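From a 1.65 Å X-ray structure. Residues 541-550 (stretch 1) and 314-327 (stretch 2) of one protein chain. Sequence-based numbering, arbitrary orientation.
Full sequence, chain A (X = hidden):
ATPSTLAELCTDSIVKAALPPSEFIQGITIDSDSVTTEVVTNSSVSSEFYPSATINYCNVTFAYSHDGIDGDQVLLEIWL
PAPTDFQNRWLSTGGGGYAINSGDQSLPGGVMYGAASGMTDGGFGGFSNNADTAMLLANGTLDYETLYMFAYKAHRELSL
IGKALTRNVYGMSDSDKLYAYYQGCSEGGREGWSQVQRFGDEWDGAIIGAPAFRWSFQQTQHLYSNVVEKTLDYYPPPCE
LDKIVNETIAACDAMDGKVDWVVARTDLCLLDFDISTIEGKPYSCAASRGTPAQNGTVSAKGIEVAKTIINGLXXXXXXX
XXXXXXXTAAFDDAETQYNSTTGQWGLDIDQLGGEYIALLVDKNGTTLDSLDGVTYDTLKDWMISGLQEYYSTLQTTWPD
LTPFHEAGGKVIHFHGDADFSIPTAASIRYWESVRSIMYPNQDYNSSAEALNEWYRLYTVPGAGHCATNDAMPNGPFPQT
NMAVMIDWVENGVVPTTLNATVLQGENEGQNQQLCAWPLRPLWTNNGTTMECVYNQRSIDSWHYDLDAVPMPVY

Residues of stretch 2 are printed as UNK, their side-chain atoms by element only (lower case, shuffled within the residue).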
ATOM      1  N   SER A 541     -13.766  10.766 -14.323  1.00 27.07           N
ATOM      2  CA  SER A 541     -14.382   9.595 -13.649  1.00 29.05           C
ATOM      3  C   SER A 541     -13.607   9.221 -12.376  1.00 29.17           C
ATOM      4  O   SER A 541     -14.165   8.515 -11.554  1.00 28.30           O
ATOM      5  CB  SER A 541     -14.520   8.406 -14.512  1.00 29.41           C
ATOM      6  OG  SER A 541     -13.272   7.763 -14.782  1.00 30.41           O
ATOM      7  N   TRP A 542     -12.348   9.667 -12.265  1.00 27.52           N
ATOM      8  CA  TRP A 542     -11.484   9.325 -11.106  1.00 26.94           C
ATOM      9  C   TRP A 542     -11.588  10.394 -10.024  1.00 27.96           C
ATOM     10  O   TRP A 542     -10.838  10.273  -9.016  1.00 27.13           O
ATOM     11  CB  TRP A 542     -10.012   9.213 -11.540  1.00 25.23           C
ATOM     12  CG  TRP A 542      -9.659   8.026 -12.364  1.00 23.75           C
ATOM     13  CD1 TRP A 542      -9.542   7.981 -13.724  1.00 26.34           C
ATOM     14  CD2 TRP A 542      -9.287   6.724 -11.890  1.00 27.34           C
ATOM     15  NE1 TRP A 542      -9.196   6.730 -14.124  1.00 25.93           N
ATOM     16  CE2 TRP A 542      -8.994   5.934 -13.022  1.00 26.26           C
ATOM     17  CE3 TRP A 542      -9.243   6.136 -10.632  1.00 25.83           C
ATOM     18  CZ2 TRP A 542      -8.645   4.596 -12.913  1.00 27.19           C
ATOM     19  CZ3 TRP A 542      -8.880   4.817 -10.515  1.00 27.32           C
ATOM     20  CH2 TRP A 542      -8.577   4.051 -11.646  1.00 29.90           C
ATOM     21  N   HIS A 543     -12.346  11.452 -10.259  1.00 25.58           N
ATOM     22  CA  HIS A 543     -12.395  12.609  -9.341  1.00 26.84           C
ATOM     23  C   HIS A 543     -13.748  12.607  -8.649  1.00 30.89           C
ATOM     24  O   HIS A 543     -14.774  12.518  -9.354  1.00 28.83           O
ATOM     25  CB  HIS A 543     -12.179  13.908 -10.066  1.00 28.03           C
ATOM     26  CG  HIS A 543     -10.800  14.068 -10.626  1.00 27.22           C
ATOM     27  ND1 HIS A 543     -10.519  15.007 -11.604  1.00 30.88           N
ATOM     28  CD2 HIS A 543      -9.628  13.455 -10.323  1.00 28.51           C
ATOM     29  CE1 HIS A 543      -9.220  14.958 -11.885  1.00 31.89           C
ATOM     30  NE2 HIS A 543      -8.648  14.007 -11.121  1.00 27.65           N
ATOM     31  N   TYR A 544     -13.752  12.761  -7.339  1.00 28.87           N
ATOM     32  CA  TYR A 544     -14.988  12.672  -6.532  1.00 28.57           C
ATOM     33  C   TYR A 544     -15.162  13.918  -5.680  1.00 30.21           C
ATOM     34  O   TYR A 544     -14.244  14.444  -5.084  1.00 28.24           O
ATOM     35  CB  TYR A 544     -15.023  11.396  -5.711  1.00 25.80           C
ATOM     36  CG  TYR A 544     -15.068  10.174  -6.582  1.00 28.50           C
ATOM     37  CD1 TYR A 544     -16.269   9.708  -7.066  1.00 27.18           C
ATOM     38  CD2 TYR A 544     -13.901   9.541  -7.005  1.00 26.29           C
ATOM     39  CE1 TYR A 544     -16.340   8.604  -7.897  1.00 28.85           C
ATOM     40  CE2 TYR A 544     -13.950   8.433  -7.838  1.00 29.76           C
ATOM     41  CZ  TYR A 544     -15.180   7.979  -8.309  1.00 32.12           C
ATOM     42  OH  TYR A 544     -15.244   6.895  -9.127  1.00 29.66           O
ATOM     43  N   ASP A 545     -16.416  14.389  -5.643  1.00 28.32           N
ATOM     44  CA  ASP A 545     -16.831  15.501  -4.781  1.00 27.25           C
ATOM     45  C   ASP A 545     -17.428  14.900  -3.507  1.00 28.89           C
ATOM     46  O   ASP A 545     -18.557  14.311  -3.554  1.00 28.47           O
ATOM     47  CB  ASP A 545     -17.831  16.397  -5.505  1.00 30.71           C
ATOM     48  CG  ASP A 545     -18.376  17.502  -4.618  1.00 41.87           C
ATOM     49  OD1 ASP A 545     -17.807  17.775  -3.551  1.00 43.32           O
ATOM     50  OD2 ASP A 545     -19.394  18.069  -5.009  1.00 51.60           O
ATOM     51  N   LEU A 546     -16.698  14.954  -2.392  1.00 26.81           N
ATOM     52  CA  LEU A 546     -17.184  14.344  -1.131  1.00 23.99           C
ATOM     53  C   LEU A 546     -18.045  15.382  -0.407  1.00 29.86           C
ATOM     54  O   LEU A 546     -17.640  15.942   0.639  1.00 25.95           O
ATOM     55  CB  LEU A 546     -15.984  13.886  -0.282  1.00 27.23           C
ATOM     56  CG  LEU A 546     -15.032  12.937  -1.026  1.00 26.03           C
ATOM     57  CD1 LEU A 546     -14.013  12.339  -0.073  1.00 27.15           C
ATOM     58  CD2 LEU A 546     -15.781  11.797  -1.688  1.00 26.07           C
ATOM     59  N   ASP A 547     -19.203  15.688  -0.990  1.00 31.33           N
ATOM     60  CA  ASP A 547     -20.028  16.810  -0.490  1.00 29.52           C
ATOM     61  C   ASP A 547     -20.753  16.466   0.823  1.00 30.01           C
ATOM     62  O   ASP A 547     -21.296  17.397   1.420  1.00 30.48           O
ATOM     63  CB  ASP A 547     -21.016  17.234  -1.582  1.00 32.98           C
ATOM     64  CG  ASP A 547     -22.031  16.169  -1.935  1.00 37.12           C
ATOM     65  OD1 ASP A 547     -21.676  14.999  -2.116  1.00 37.68           O
ATOM     66  OD2 ASP A 547     -23.208  16.545  -2.087  1.00 51.05           O
ATOM     67  N   ALA A 548     -20.706  15.242   1.328  1.00 26.91           N
ATOM     68  CA  ALA A 548     -21.186  14.903   2.681  1.00 26.75           C
ATOM     69  C   ALA A 548     -20.249  15.445   3.772  1.00 27.25           C
ATOM     70  O   ALA A 548     -20.643  15.447   4.949  1.00 26.25           O
ATOM     71  CB  ALA A 548     -21.366  13.433   2.837  1.00 28.70           C
ATOM     72  N   VAL A 549     -19.008  15.746   3.422  1.00 25.89           N
ATOM     73  CA  VAL A 549     -17.956  16.044   4.418  1.00 25.65           C
ATOM     74  C   VAL A 549     -17.614  17.514   4.350  1.00 24.78           C
ATOM     75  O   VAL A 549     -17.145  17.993   3.321  1.00 27.04           O
ATOM     76  CB  VAL A 549     -16.719  15.161   4.210  1.00 23.95           C
ATOM     77  CG1 VAL A 549     -15.676  15.548   5.264  1.00 25.52           C
ATOM     78  CG2 VAL A 549     -17.075  13.697   4.287  1.00 26.74           C
ATOM     79  N   PRO A 550     -17.910  18.345   5.392  1.00 26.03           N
ATOM     80  CA  PRO A 550     -17.636  19.781   5.284  1.00 25.92           C
ATOM     81  C   PRO A 550     -16.130  20.109   5.137  1.00 25.09           C
ATOM     82  O   PRO A 550     -15.793  21.029   4.480  1.00 28.21           O
ATOM     83  CB  PRO A 550     -18.260  20.353   6.558  1.00 27.32           C
ATOM     84  CG  PRO A 550     -19.315  19.367   6.926  1.00 27.29           C
ATOM     85  CD  PRO A 550     -18.764  18.004   6.560  1.00 28.24           C
ATOM     86  N   UNK A 314     -22.711   6.833   0.414  1.00 27.14           N
ATOM     87  CA  UNK A 314     -23.482   8.100   0.424  1.00 27.61           C
ATOM     88  C   UNK A 314     -24.306   8.111   1.721  1.00 25.72           C
ATOM     89  O   UNK A 314     -24.596   7.040   2.234  1.00 30.48           O
ATOM     90  n   UNK A 314     -22.877   7.461  -2.646  1.00 32.64           N
ATOM     91  c   UNK A 314     -24.393   8.230  -0.807  1.00 30.51           C
ATOM     92  n   UNK A 314     -22.881   9.133  -4.053  1.00 29.14           N
ATOM     93  c   UNK A 314     -22.412   7.904  -3.808  1.00 30.55           C
ATOM     94  c   UNK A 314     -23.680   8.442  -2.102  1.00 28.61           C
ATOM     95  c   UNK A 314     -23.667   9.484  -2.959  1.00 27.78           C
ATOM     96  N   UNK A 315     -24.514   9.277   2.281  1.00 29.15           N
ATOM     97  CA  UNK A 315     -25.217   9.396   3.574  1.00 30.43           C
ATOM     98  C   UNK A 315     -26.737   9.379   3.291  1.00 37.51           C
ATOM     99  O   UNK A 315     -27.150   9.240   2.116  1.00 34.10           O
ATOM    100  o   UNK A 315     -24.585  12.991   4.148  1.00 33.16           O
ATOM    101  o   UNK A 315     -26.037  12.000   2.773  1.00 34.28           O
ATOM    102  c   UNK A 315     -25.158  11.967   3.714  1.00 31.47           C
ATOM    103  c   UNK A 315     -24.770  10.648   4.321  1.00 30.08           C
ATOM    104  N   UNK A 316     -27.520   9.490   4.367  1.00 39.48           N
ATOM    105  CA  UNK A 316     -29.005   9.359   4.359  1.00 38.97           C
ATOM    106  C   UNK A 316     -29.593  10.476   3.492  1.00 41.20           C
ATOM    107  O   UNK A 316     -30.755  10.351   3.051  1.00 45.10           O
ATOM    108  c   UNK A 316     -29.556   9.371   5.792  1.00 32.64           C
ATOM    109  o   UNK A 316     -29.251  10.614   6.408  1.00 38.76           O
ATOM    110  N   UNK A 317     -28.844  11.532   3.201  1.00 36.34           N
ATOM    111  CA  UNK A 317     -29.337  12.624   2.313  1.00 36.63           C
ATOM    112  C   UNK A 317     -28.800  12.509   0.876  1.00 38.22           C
ATOM    113  O   UNK A 317     -28.929  13.496   0.119  1.00 37.96           O
ATOM    114  c   UNK A 317     -29.038  13.981   2.943  1.00 43.50           C
ATOM    115  o   UNK A 317     -32.063  13.595   4.543  1.00 62.84           O
ATOM    116  c   UNK A 317     -29.737  14.161   4.295  1.00 52.11           C
ATOM    117  c   UNK A 317     -31.220  14.388   4.101  1.00 62.44           C
ATOM    118  n   UNK A 317     -31.534  15.465   3.388  1.00 57.59           N
ATOM    119  N   UNK A 318     -28.209  11.372   0.497  1.00 37.32           N
ATOM    120  CA  UNK A 318     -27.672  11.171  -0.867  1.00 35.61           C
ATOM    121  C   UNK A 318     -26.340  11.889  -1.133  1.00 34.70           C
ATOM    122  O   UNK A 318     -25.901  11.907  -2.293  1.00 33.02           O
ATOM    123  N   UNK A 319     -25.674  12.446  -0.123  1.00 32.00           N
ATOM    124  CA  UNK A 319     -24.397  13.166  -0.339  1.00 31.88           C
ATOM    125  C   UNK A 319     -23.262  12.147  -0.269  1.00 28.26           C
ATOM    126  O   UNK A 319     -23.291  11.249   0.582  1.00 28.58           O
ATOM    127  n   UNK A 319     -25.387  15.619   3.077  1.00 38.89           N
ATOM    128  c   UNK A 319     -25.250  15.389   0.630  1.00 36.81           C
ATOM    129  n   UNK A 319     -26.106  17.473   4.295  1.00 43.75           N
ATOM    130  c   UNK A 319     -25.085  16.335   1.820  1.00 36.19           C
ATOM    131  c   UNK A 319     -25.893  16.171   4.200  1.00 42.50           C
ATOM    132  c   UNK A 319     -24.210  14.264   0.705  1.00 34.45           C
ATOM    133  n   UNK A 319     -26.177  15.407   5.239  1.00 45.72           N
ATOM    134  N   UNK A 320     -22.264  12.328  -1.135  1.00 28.89           N
ATOM    135  CA  UNK A 320     -21.152  11.350  -1.220  1.00 27.98           C
ATOM    136  C   UNK A 320     -20.174  11.558  -0.056  1.00 23.54           C
ATOM    137  O   UNK A 320     -19.686  12.686   0.112  1.00 25.97           O
ATOM    138  c   UNK A 320     -18.585  10.450  -3.982  1.00 27.94           C
ATOM    139  c   UNK A 320     -19.328  10.393  -2.667  1.00 27.12           C
ATOM    140  c   UNK A 320     -20.392  11.486  -2.534  1.00 27.53           C
ATOM    141  c   UNK A 320     -19.260   8.563  -5.415  1.00 29.28           C
ATOM    142  n   UNK A 320     -19.907   8.172  -6.520  1.00 30.07           N
ATOM    143  n   UNK A 320     -19.289   9.834  -5.094  1.00 26.38           N
ATOM    144  n   UNK A 320     -18.639   7.673  -4.657  1.00 27.52           N
ATOM    145  N   UNK A 321     -19.885  10.480   0.633  1.00 27.21           N
ATOM    146  CA  UNK A 321     -18.898  10.445   1.745  1.00 26.23           C
ATOM    147  C   UNK A 321     -17.543   9.931   1.239  1.00 26.72           C
ATOM    148  O   UNK A 321     -16.511  10.505   1.660  1.00 26.56           O
ATOM    149  c   UNK A 321     -18.481   9.755   4.095  1.00 28.75           C
ATOM    150  c   UNK A 321     -19.398   9.579   2.898  1.00 27.57           C
ATOM    151  c   UNK A 321     -20.860   9.898   3.264  1.00 29.34           C
ATOM    152  N   UNK A 322     -17.539   8.870   0.452  1.00 25.93           N
ATOM    153  CA  UNK A 322     -16.269   8.311  -0.059  1.00 23.40           C
ATOM    154  C   UNK A 322     -16.565   7.615  -1.390  1.00 28.39           C
ATOM    155  O   UNK A 322     -17.651   7.764  -1.950  1.00 28.10           O
ATOM    156  o   UNK A 322      -9.960   6.882   0.394  1.00 23.45           O
ATOM    157  c   UNK A 322     -11.326   7.043   0.586  1.00 22.97           C
ATOM    158  c   UNK A 322     -11.925   8.268   0.419  1.00 23.98           C
ATOM    159  c   UNK A 322     -15.604   7.436   1.011  1.00 24.91           C
ATOM    160  c   UNK A 322     -13.473   6.048   0.958  1.00 23.85           C
ATOM    161  c   UNK A 322     -13.304   8.393   0.609  1.00 24.09           C
ATOM    162  c   UNK A 322     -12.084   5.920   0.846  1.00 24.57           C
ATOM    163  c   UNK A 322     -14.087   7.288   0.868  1.00 21.71           C
ATOM    164  N   UNK A 323     -15.613   6.837  -1.859  1.00 26.65           N
ATOM    165  CA  UNK A 323     -15.679   6.040  -3.106  1.00 25.31           C
ATOM    166  C   UNK A 323     -15.219   4.661  -2.763  1.00 30.88           C
ATOM    167  O   UNK A 323     -14.667   4.393  -1.685  1.00 35.30           O
ATOM    168  c   UNK A 323     -12.534   6.506  -3.531  1.00 27.25           C
ATOM    169  c   UNK A 323     -13.598   7.332  -3.804  1.00 26.76           C
ATOM    170  c   UNK A 323     -12.264   9.231  -3.221  1.00 28.47           C
ATOM    171  c   UNK A 323     -14.913   6.722  -4.241  1.00 28.75           C
ATOM    172  c   UNK A 323     -11.231   8.394  -2.915  1.00 23.62           C
ATOM    173  c   UNK A 323     -13.468   8.686  -3.635  1.00 26.61           C
ATOM    174  c   UNK A 323     -11.355   7.042  -3.048  1.00 26.65           C
ATOM    175  N   UNK A 324     -15.506   3.758  -3.673  1.00 26.34           N
ATOM    176  CA  UNK A 324     -15.243   2.335  -3.471  1.00 25.44           C
ATOM    177  C   UNK A 324     -14.287   1.835  -4.558  1.00 23.66           C
ATOM    178  O   UNK A 324     -13.781   2.647  -5.370  1.00 26.68           O
ATOM    179  c   UNK A 324     -16.551   1.555  -3.449  1.00 27.07           C
ATOM    180  o   UNK A 324     -16.347   0.243  -2.987  1.00 28.34           O
ATOM    181  N   UNK A 325     -14.045   0.547  -4.506  1.00 25.48           N
ATOM    182  CA  UNK A 325     -13.148  -0.172  -5.441  1.00 25.49           C
ATOM    183  C   UNK A 325     -13.670  -0.015  -6.860  1.00 30.57           C
ATOM    184  O   UNK A 325     -14.899   0.150  -7.098  1.00 28.22           O
ATOM    185  o   UNK A 325     -12.357  -2.270   0.550  1.00 26.96           O
ATOM    186  c   UNK A 325     -13.880  -2.212  -2.757  1.00 24.73           C
ATOM    187  c   UNK A 325     -12.844  -1.825  -3.576  1.00 27.06           C
ATOM    188  c   UNK A 325     -11.623  -1.558  -2.963  1.00 25.18           C
ATOM    189  c   UNK A 325     -13.724  -2.327  -1.389  1.00 26.30           C
ATOM    190  c   UNK A 325     -11.451  -1.687  -1.599  1.00 24.96           C
ATOM    191  c   UNK A 325     -13.037  -1.633  -5.048  1.00 26.25           C
ATOM    192  c   UNK A 325     -12.495  -2.089  -0.799  1.00 26.69           C
ATOM    193  N   UNK A 326     -12.746  -0.042  -7.803  1.00 28.28           N
ATOM    194  CA  UNK A 326     -13.084   0.059  -9.240  1.00 29.82           C
ATOM    195  C   UNK A 326     -13.896  -1.163  -9.677  1.00 23.91           C
ATOM    196  O   UNK A 326     -13.786  -2.246  -9.119  1.00 26.27           O
ATOM    197  o   UNK A 326     -12.410   3.350  -9.519  1.00 29.28           O
ATOM    198  n   UNK A 326     -11.918   2.904 -11.671  1.00 28.19           N
ATOM    199  c   UNK A 326     -11.047   1.430  -9.975  1.00 28.41           C
ATOM    200  c   UNK A 326     -11.846   2.636 -10.364  1.00 28.80           C
ATOM    201  c   UNK A 326     -11.816   0.117 -10.085  1.00 26.85           C
ATOM    202  N   UNK A 327     -14.711  -1.018 -10.739  1.00 28.77           N
ATOM    203  CA  UNK A 327     -15.209  -2.218 -11.436  1.00 29.61           C
ATOM    204  C   UNK A 327     -14.033  -3.143 -11.801  1.00 31.00           C
ATOM    205  O   UNK A 327     -12.947  -2.633 -12.089  1.00 30.05           O
ATOM    206  c   UNK A 327     -15.880  -1.632 -12.690  1.00 31.97           C
ATOM    207  c   UNK A 327     -15.131   0.243 -11.360  1.00 30.98           C
ATOM    208  c   UNK A 327     -16.243  -0.229 -12.303  1.00 31.59           C
TER
HETATM  209  O   HOH W   1     -12.350   5.891 -12.815  1.00 26.10           O
HETATM  210  O   HOH W   2     -12.952   6.107 -10.023  1.00 26.82           O

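Position 314 carries one carbon, then a five-membered ring of three carbons and two nitrogens. It makes no contact with stretch 1. This is His314.

Position 315 has two carbons, the second bearing two oxygens. One oxygen lies 3.5 Å from Ala548 CB. The short carboxylate is Asp315.

Position 316 has one carbon and one oxygen, out of reach of stretch 1: Ser316.

Position 317 has three carbons, the third bearing one oxygen and one nitrogen. It also stays clear. It is Gln317, whose N donates to Asp315 OD1 at 2.9 Å.

Position 318 has no side-chain atoms. Its phi is positive, at 76°, which favours glycine. Gly318 closes a type I turn begun at Asp315.

Position 319 has three carbons, a nitrogen, then a carbon bearing two more nitrogens. Its CB lies 3.7 Å from Ala548 CB. This is Arg319. Its NE forms a salt bridge with Asp315 OD2 at 2.9 Å.

Position 320 repeats that pattern. Its terminal carbon lies 3.6 Å from Tyr544 CD1. It is Arg320. The face of its guanidinium meets Tyr544, and NH1 donates to the O of position 322 at 2.9 Å.

Position 321 has one carbon branching to two more. One branch carbon is 3.6 Å from Ala548 CB. The residue is Val321. Its buried O has no hydrogen-bond partner in the model.

Position 322 has one carbon and a six-carbon ring bearing an oxygen. The ring edge meets Leu546 CD1. This is Tyr322.

Position 323 has one carbon and a six-carbon ring without oxygen. A ring carbon lies 3.5 Å from Tyr544 CD2. It is Phe323, and its CB sits over the face of the Tyr544 ring.

Position 324 has one carbon and one oxygen, pointing away: Ser324.

Position 325 has a six-carbon ring bearing an oxygen, beyond reach: Tyr325.

Position 326 has three carbons, the third bearing one oxygen and one nitrogen. The nitrogen lies 3.5 Å from Trp542 CH2, over one face of the indole. It is Gln326.

Position 327 has three carbons closing a ring onto its backbone N: Pro327.

Two hydrogen bonds fix the contact at Arg320. Its N donates to Asp547 OD1 at 2.9 Å, and its O accepts from Ala548 N at 3.0 Å. Nearby, Leu546 and Ala548 pack against apolar groups, while Tyr544 lies against Arg320 and Phe323. Farther along, water 1 links Gln326 to Ser541. Water 2 links Gln326 to Ser541 and Tyr544, so solvent bridges the wider gap there.

Stretch 2, residues 314-327: HDSQGRRVYFSYQP
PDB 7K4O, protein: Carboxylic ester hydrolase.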